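Local coordinates for protein relik capsid n-terminal domain (Oryctolagus cuniculus, PDB 2XGU) that is the N-terminal domain of the capsid protein of an ancient rabbit endogenous lentivirus and probably helps build the viral capsid shell, at residues F40-I45 against R125-L129; A77-D81 against L97-R103. Where two conformers were deposited one is given. Residue numbers count along the deposited sequence, not the author numbering.

Contact 1 (F40-I45 against R125-L129); sequences FGVISI and RTWVL
A buried helix-to-helix contact joins the C-terminal end of helix 34-43 to the middle of helix 118-134. Gly41 lies nearest Leu129 (CA to CA 6.8 Å) and Ser44 nearest Arg125 (7.4 Å). Residues 40-43 are helical; by Ile45 the chain has left the helix for polyproline-II-like angles (-55/127). Leu129 CD2 packs on the bare backbone of Gly41, 3.7 Å from Gly41 N. Phe40 (chi1 t) brings its ring up to Val128 and Leu129, CE2 3.8 Å from Val128 CG1 and, at the ring edge, CD2 3.8 Å from Leu129 CD2. Arg125, with chi1 to chi3 all t, reaches the helix C-terminus: NH2 donates to Gly41 O (2.8 Å), which receives no backbone bond within residues 40-45, and NE to Ser44 OG (2.9 Å). Ser44 in the p rotamer turns its hydroxyl back to donate to Phe40 O (2.7 Å). Arg125 NH2 also bonds Gln136 of the second subunit. The contact ties two helices of a mainly helical domain, consistent with the retroviral capsid N-terminal fold.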
ATOM      1  N   PHE A  40       6.040  10.759   3.714  1.00 10.74           N
ATOM      2  CA  PHE A  40       5.234  10.259   4.813  1.00 11.94           C
ATOM      3  C   PHE A  40       5.759   8.906   5.320  1.00 10.52           C
ATOM      4  O   PHE A  40       5.800   8.652   6.534  1.00 11.19           O
ATOM      5  CB  PHE A  40       3.757  10.148   4.408  1.00 11.68           C
ATOM      6  CG  PHE A  40       2.843   9.869   5.569  1.00 15.21           C
ATOM      7  CD1 PHE A  40       2.411  10.897   6.392  1.00 21.01           C
ATOM      8  CD2 PHE A  40       2.450   8.576   5.849  1.00 18.85           C
ATOM      9  CE1 PHE A  40       1.574  10.629   7.468  1.00 22.30           C
ATOM     10  CE2 PHE A  40       1.624   8.309   6.927  1.00 21.56           C
ATOM     11  CZ  PHE A  40       1.196   9.331   7.727  1.00 20.44           C
ATOM     12  N   GLY A  41       6.155   8.022   4.400  1.00 12.18           N
ATOM     13  CA  GLY A  41       6.710   6.736   4.794  1.00 11.36           C
ATOM     14  C   GLY A  41       7.929   6.879   5.703  1.00 10.50           C
ATOM     15  O   GLY A  41       8.045   6.193   6.707  1.00 12.93           O
ATOM     16  N   VAL A  42       8.828   7.790   5.352  1.00 12.31           N
ATOM     17  CA  VAL A  42      10.048   8.022   6.114  1.00 11.19           C
ATOM     18  C   VAL A  42       9.749   8.575   7.516  1.00 13.35           C
ATOM     19  O   VAL A  42      10.265   8.080   8.528  1.00 17.37           O
ATOM     20  CB  VAL A  42      11.015   8.967   5.339  1.00 15.80           C
ATOM     21  CG1 VAL A  42      12.204   9.364   6.207  1.00 16.74           C
ATOM     22  CG2 VAL A  42      11.503   8.311   4.037  1.00 16.38           C
ATOM     23  N   ILE A  43       8.902   9.599   7.596  1.00 13.44           N
ATOM     24  CA  ILE A  43       8.699  10.256   8.887  1.00 14.53           C
ATOM     25  C   ILE A  43       7.843   9.459   9.867  1.00 17.63           C
ATOM     26  O   ILE A  43       7.938   9.660  11.083  1.00 17.07           O
ATOM     27  CB  ILE A  43       8.098  11.686   8.746  1.00 13.41           C
ATOM     28  CG1 ILE A  43       6.666  11.638   8.219  1.00 13.25           C
ATOM     29  CG2 ILE A  43       9.002  12.565   7.882  1.00 16.85           C
ATOM     30  CD1 ILE A  43       5.976  12.993   8.279  1.00 18.74           C
ATOM     31  N   SER A  44       7.014   8.554   9.357  1.00 13.74           N
ATOM     32  CA  SER A  44       5.984   7.941  10.202  1.00 13.29           C
ATOM     33  C   SER A  44       6.418   6.639  10.849  1.00 12.54           C
ATOM     34  O   SER A  44       5.635   6.007  11.553  1.00 12.42           O
ATOM     35  CB  SER A  44       4.726   7.685   9.381  1.00 12.01           C
ATOM     36  OG  SER A  44       4.997   6.759   8.320  1.00 13.43           O
ATOM     37  N   ILE A  45       7.669   6.271  10.618  0.52 15.07           N
ATOM     38  CA  ILE A  45       8.261   5.150  11.314  0.52 15.84           C
ATOM     39  C   ILE A  45       8.122   5.372  12.816  0.52 13.88           C
ATOM     40  O   ILE A  45       8.469   6.436  13.341  0.52 14.65           O
ATOM     41  CB  ILE A  45       9.734   4.965  10.900  0.52 17.79           C
ATOM     42  CG1 ILE A  45       9.817   4.710   9.391  0.52 22.93           C
ATOM     43  CG2 ILE A  45      10.375   3.824  11.678  0.52 18.62           C
ATOM     44  CD1 ILE A  45      11.229   4.562   8.877  0.52 27.18           C
ATOM     45  N   ARG A 125      -0.191   2.179  10.112  1.00 12.94           N
ATOM     46  CA  ARG A 125       0.735   2.859   9.216  1.00 11.32           C
ATOM     47  C   ARG A 125       0.740   2.178   7.848  1.00 13.04           C
ATOM     48  O   ARG A 125       0.721   2.857   6.819  1.00 13.28           O
ATOM     49  CB  ARG A 125       2.143   2.898   9.813  1.00 10.45           C
ATOM     50  CG  ARG A 125       3.206   3.436   8.861  1.00 12.31           C
ATOM     51  CD  ARG A 125       4.575   3.472   9.541  1.00 12.67           C
ATOM     52  NE  ARG A 125       5.613   3.889   8.598  1.00 11.71           N
ATOM     53  CZ  ARG A 125       6.222   3.071   7.745  1.00 14.42           C
ATOM     54  NH1 ARG A 125       5.926   1.773   7.728  1.00 13.91           N
ATOM     55  NH2 ARG A 125       7.134   3.551   6.900  1.00 14.17           N
ATOM     56  N   THR A 126       0.755   0.847   7.843  1.00 11.20           N
ATOM     57  CA  THR A 126       0.648   0.087   6.607  1.00 12.78           C
ATOM     58  C   THR A 126      -0.626   0.416   5.829  1.00 17.56           C
ATOM     59  O   THR A 126      -0.570   0.682   4.631  1.00 14.97           O
ATOM     60  CB  THR A 126       0.743  -1.418   6.901  1.00 15.87           C
ATOM     61  OG1 THR A 126       2.080  -1.718   7.313  1.00 19.18           O
ATOM     62  CG2 THR A 126       0.382  -2.241   5.669  1.00 17.87           C
ATOM     63  N   TRP A 127      -1.776   0.441   6.505  1.00 12.86           N
ATOM     64  CA  TRP A 127      -3.034   0.811   5.849  1.00 12.61           C
ATOM     65  C   TRP A 127      -2.975   2.213   5.228  1.00 12.76           C
ATOM     66  O   TRP A 127      -3.408   2.413   4.092  1.00 14.14           O
ATOM     67  CB  TRP A 127      -4.201   0.789   6.850  1.00 13.00           C
ATOM     68  CG  TRP A 127      -4.626  -0.585   7.292  1.00 12.63           C
ATOM     69  CD1 TRP A 127      -4.110  -1.774   6.891  1.00 13.27           C
ATOM     70  CD2 TRP A 127      -5.663  -0.894   8.238  1.00 12.74           C
ATOM     71  NE1 TRP A 127      -4.765  -2.818   7.520  1.00 16.58           N
ATOM     72  CE2 TRP A 127      -5.717  -2.298   8.357  1.00 16.53           C
ATOM     73  CE3 TRP A 127      -6.544  -0.118   8.995  1.00 17.62           C
ATOM     74  CZ2 TRP A 127      -6.621  -2.939   9.201  1.00 15.02           C
ATOM     75  CZ3 TRP A 127      -7.446  -0.755   9.834  1.00 18.94           C
ATOM     76  CH2 TRP A 127      -7.482  -2.151   9.920  1.00 15.58           C
ATOM     77  N   VAL A 128      -2.445   3.179   5.972  1.00 11.68           N
ATOM     78  CA  VAL A 128      -2.396   4.556   5.487  1.00 12.89           C
ATOM     79  C   VAL A 128      -1.467   4.680   4.277  1.00 11.70           C
ATOM     80  O   VAL A 128      -1.812   5.309   3.272  1.00 12.70           O
ATOM     81  CB  VAL A 128      -1.967   5.513   6.621  1.00 11.14           C
ATOM     82  CG1 VAL A 128      -1.810   6.937   6.107  1.00 11.67           C
ATOM     83  CG2 VAL A 128      -3.001   5.483   7.740  1.00 13.78           C
ATOM     84  N   LEU A 129      -0.292   4.063   4.362  1.00 11.72           N
ATOM     85  CA  LEU A 129       0.626   4.097   3.235  0.73 10.28           C
ATOM     86  C   LEU A 129       0.055   3.357   2.019  1.00 12.75           C
ATOM     87  O   LEU A 129       0.195   3.827   0.886  1.00 13.12           O
ATOM     88  CB  LEU A 129       2.026   3.594   3.650  0.73 11.89           C
ATOM     89  CG  LEU A 129       2.812   4.664   4.438  0.73 13.75           C
ATOM     90  CD1 LEU A 129       3.965   4.096   5.255  0.73 12.16           C
ATOM     91  CD2 LEU A 129       3.327   5.763   3.486  0.73 12.82           C
TER

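Contact 2 (A77-D81 against L97-R103); sequences AIAWD and LTSDQIR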
ATOM      1  N   ALA A  77     -10.641  -0.989   6.747  1.00 17.44           N
ATOM      2  CA  ALA A  77     -11.175  -1.200   8.083  1.00 16.81           C
ATOM      3  C   ALA A  77     -12.427  -2.074   8.007  1.00 19.44           C
ATOM      4  O   ALA A  77     -12.608  -2.991   8.810  1.00 18.91           O
ATOM      5  CB  ALA A  77     -11.490   0.136   8.736  1.00 17.27           C
ATOM      6  N   ILE A  78     -13.293  -1.789   7.034  1.00 18.35           N
ATOM      7  CA  ILE A  78     -14.490  -2.607   6.819  1.00 19.69           C
ATOM      8  C   ILE A  78     -14.122  -4.063   6.504  1.00 21.05           C
ATOM      9  O   ILE A  78     -14.701  -5.001   7.058  1.00 22.02           O
ATOM     10  CB  ILE A  78     -15.382  -2.015   5.709  1.00 23.77           C
ATOM     11  CG1 ILE A  78     -15.930  -0.663   6.169  1.00 27.02           C
ATOM     12  CG2 ILE A  78     -16.524  -2.976   5.367  1.00 27.74           C
ATOM     13  CD1 ILE A  78     -16.705   0.091   5.114  1.00 31.05           C
ATOM     14  N   ALA A  79     -13.142  -4.251   5.626  1.00 18.86           N
ATOM     15  CA  ALA A  79     -12.674  -5.592   5.299  1.00 22.88           C
ATOM     16  C   ALA A  79     -12.098  -6.294   6.528  1.00 16.84           C
ATOM     17  O   ALA A  79     -12.363  -7.485   6.757  1.00 21.66           O
ATOM     18  CB  ALA A  79     -11.636  -5.523   4.193  1.00 22.72           C
ATOM     19  N   TRP A  80     -11.314  -5.558   7.309  1.00 16.23           N
ATOM     20  CA  TRP A  80     -10.695  -6.113   8.508  1.00 15.22           C
ATOM     21  C   TRP A  80     -11.757  -6.636   9.473  1.00 18.18           C
ATOM     22  O   TRP A  80     -11.669  -7.754   9.956  1.00 19.89           O
ATOM     23  CB  TRP A  80      -9.813  -5.063   9.209  1.00 16.36           C
ATOM     24  CG  TRP A  80      -9.186  -5.614  10.460  1.00 16.75           C
ATOM     25  CD1 TRP A  80      -9.637  -5.470  11.749  1.00 17.85           C
ATOM     26  CD2 TRP A  80      -8.013  -6.423  10.534  1.00 19.34           C
ATOM     27  NE1 TRP A  80      -8.809  -6.142  12.616  1.00 19.74           N
ATOM     28  CE2 TRP A  80      -7.796  -6.724  11.896  1.00 18.44           C
ATOM     29  CE3 TRP A  80      -7.109  -6.907   9.581  1.00 20.79           C
ATOM     30  CZ2 TRP A  80      -6.721  -7.505  12.327  1.00 24.39           C
ATOM     31  CZ3 TRP A  80      -6.042  -7.684  10.011  1.00 20.21           C
ATOM     32  CH2 TRP A  80      -5.858  -7.972  11.371  1.00 24.13           C
ATOM     33  N   ASP A  81     -12.764  -5.820   9.748  1.00 17.40           N
ATOM     34  CA  ASP A  81     -13.758  -6.182  10.746  1.00 15.66           C
ATOM     35  C   ASP A  81     -14.609  -7.382  10.312  1.00 20.01           C
ATOM     36  O   ASP A  81     -15.048  -8.180  11.143  1.00 21.05           O
ATOM     37  CB  ASP A  81     -14.627  -4.963  11.086  1.00 17.21           C
ATOM     38  CG  ASP A  81     -13.876  -3.902  11.883  1.00 18.98           C
ATOM     39  OD1 ASP A  81     -12.887  -4.245  12.571  1.00 20.71           O
ATOM     40  OD2 ASP A  81     -14.295  -2.719  11.838  1.00 18.42           O
ATOM     41  N   LEU A  97      -7.264  -6.892  17.749  1.00 20.85           N
ATOM     42  CA  LEU A  97      -7.957  -5.623  17.872  1.00 21.75           C
ATOM     43  C   LEU A  97      -8.991  -5.358  16.784  1.00 22.04           C
ATOM     44  O   LEU A  97      -8.946  -5.963  15.710  1.00 25.14           O
ATOM     45  CB  LEU A  97      -6.936  -4.493  17.920  1.00 21.48           C
ATOM     46  CG  LEU A  97      -5.965  -4.595  19.102  1.00 29.64           C
ATOM     47  CD1 LEU A  97      -4.773  -3.683  18.908  1.00 30.59           C
ATOM     48  CD2 LEU A  97      -6.671  -4.279  20.408  1.00 28.79           C
ATOM     49  N   THR A  98      -9.945  -4.482  17.089  1.00 17.65           N
ATOM     50  CA  THR A  98     -10.910  -4.033  16.096  1.00 17.61           C
ATOM     51  C   THR A  98     -10.262  -2.986  15.194  1.00 16.53           C
ATOM     52  O   THR A  98      -9.217  -2.409  15.530  1.00 15.64           O
ATOM     53  CB  THR A  98     -12.138  -3.371  16.738  1.00 18.90           C
ATOM     54  OG1 THR A  98     -11.735  -2.143  17.354  1.00 20.59           O
ATOM     55  CG2 THR A  98     -12.782  -4.286  17.787  1.00 20.80           C
ATOM     56  N   SER A  99     -10.887  -2.701  14.062  1.00 18.72           N
ATOM     57  CA  SER A  99     -10.339  -1.660  13.204  1.00 16.06           C
ATOM     58  C   SER A  99     -10.335  -0.307  13.901  1.00 17.48           C
ATOM     59  O   SER A  99      -9.418   0.491  13.679  1.00 16.62           O
ATOM     60  CB  SER A  99     -11.039  -1.586  11.838  1.00 18.47           C
ATOM     61  OG  SER A  99     -12.340  -1.037  11.937  1.00 21.05           O
ATOM     62  N   ASP A 100     -11.340  -0.038  14.739  1.00 15.14           N
ATOM     63  CA  ASP A 100     -11.373   1.255  15.439  1.00 16.87           C
ATOM     64  C   ASP A 100     -10.132   1.390  16.310  1.00 16.69           C
ATOM     65  O   ASP A 100      -9.468   2.432  16.314  1.00 20.07           O
ATOM     66  CB  ASP A 100     -12.631   1.387  16.304  1.00 17.27           C
ATOM     67  CG  ASP A 100     -13.841   1.921  15.536  1.00 21.39           C
ATOM     68  OD1 ASP A 100     -13.692   2.392  14.391  1.00 25.08           O
ATOM     69  OD2 ASP A 100     -14.954   1.875  16.106  1.00 29.68           O
ATOM     70  N   GLN A 101      -9.785   0.318  17.015  1.00 16.66           N
ATOM     71  CA  GLN A 101      -8.601   0.308  17.865  1.00 18.13           C
ATOM     72  C   GLN A 101      -7.316   0.452  17.047  1.00 20.18           C
ATOM     73  O   GLN A 101      -6.401   1.178  17.426  1.00 17.51           O
ATOM     74  CB  GLN A 101      -8.559  -0.980  18.698  1.00 21.39           C
ATOM     75  CG  GLN A 101      -9.655  -1.046  19.764  1.00 22.90           C
ATOM     76  CD  GLN A 101      -9.665  -2.360  20.522  1.00 26.82           C
ATOM     77  OE1 GLN A 101      -9.600  -2.380  21.755  1.00 32.43           O
ATOM     78  NE2 GLN A 101      -9.755  -3.465  19.793  1.00 21.43           N
ATOM     79  N   ILE A 102      -7.248  -0.256  15.925  1.00 15.96           N
ATOM     80  CA  ILE A 102      -6.084  -0.152  15.053  1.00 18.74           C
ATOM     81  C   ILE A 102      -5.900   1.286  14.548  1.00 14.22           C
ATOM     82  O   ILE A 102      -4.772   1.786  14.491  1.00 17.00           O
ATOM     83  CB  ILE A 102      -6.163  -1.188  13.904  1.00 17.20           C
ATOM     84  CG1 ILE A 102      -5.976  -2.598  14.461  1.00 17.41           C
ATOM     85  CG2 ILE A 102      -5.141  -0.900  12.812  1.00 15.24           C
ATOM     86  CD1 ILE A 102      -6.539  -3.679  13.555  1.00 17.11           C
ATOM     87  N   ARG A 103      -7.007   1.965  14.238  1.00 12.47           N
ATOM     88  CA  ARG A 103      -6.995   3.349  13.747  1.00 16.26           C
ATOM     89  C   ARG A 103      -6.825   4.396  14.858  1.00 18.81           C
ATOM     90  O   ARG A 103      -6.810   5.600  14.578  1.00 20.84           O
ATOM     91  CB  ARG A 103      -8.294   3.632  12.986  1.00 17.66           C
ATOM     92  CG  ARG A 103      -8.502   2.822  11.704  1.00 17.33           C
ATOM     93  CD  ARG A 103      -9.944   2.918  11.194  1.00 27.91           C
ATOM     94  NE  ARG A 103     -10.255   4.248  10.685  1.00 33.05           N
ATOM     95  CZ  ARG A 103     -11.471   4.648  10.331  1.00 31.91           C
ATOM     96  NH1 ARG A 103     -12.504   3.819  10.433  1.00 27.49           N
ATOM     97  NH2 ARG A 103     -11.653   5.878   9.874  1.00 34.56           N
TER
HETATM   98  O   HOH W   1     -14.044  -1.416  14.683  1.00 19.79           O
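Asp81 grips the start of the short helix 99-102 with both carboxylate oxygens. OD1 accepts from Ser99 N (2.9 Å), an amide in the first turn with no helical carbonyl before it, and OD2 accepts from Ser99 OG (2.6 Å); a short acidic side chain suits this two-point grip. Water 1 donates to Asp81 OD2 (3.1 Å) and accepts from Asp100 N (3.0 Å), so the next amide is satisfied too. Thr98 is the N-cap: its OG1 takes the bond from Gln101 N (3.2 Å). One turn before Asp81, the small Ala77 allows close approach, its CA 5.2 Å from Ser99 CA. Trp80 combines polar and apolar roles, NE1 donating to Leu97 O (3.1 Å, nearly linear) while Ile102 CD1 sits over its five-membered ring, 3.9 Å from the centroid, as a CH-pi contact. The short helix is pinned near the C-terminal end of helix 63-83, with Ile102 and Arg103 touching helix 118-134, Ile102 O bonded to Ser49 OG and Arg103 O to Asn53 ND2, both on helix 49-57.

How the contacts relate
Helix 118-134 relates the two contacts, whose centres lie about 17 Å apart. It supplies one side of contact 1, and Trp127 on the same segment packs against contact 2: its CZ3 is 3.8 Å from Ile102 CG2 and its CH2 3.8 Å from Trp80 CB. Contact 1 is the more central and buried, and it also meets the second subunit; contact 2 lies farther out, is partly buried, and touches no other chain of the assembly. Their chemistry differs accordingly. An arginine serves a helix C-terminus in the first, beside aliphatic and phenyl packing, whereas an aspartate serves a helix N-terminus in the second, helped by water. In sequence, contact 2 falls wholly between the halves of contact 1.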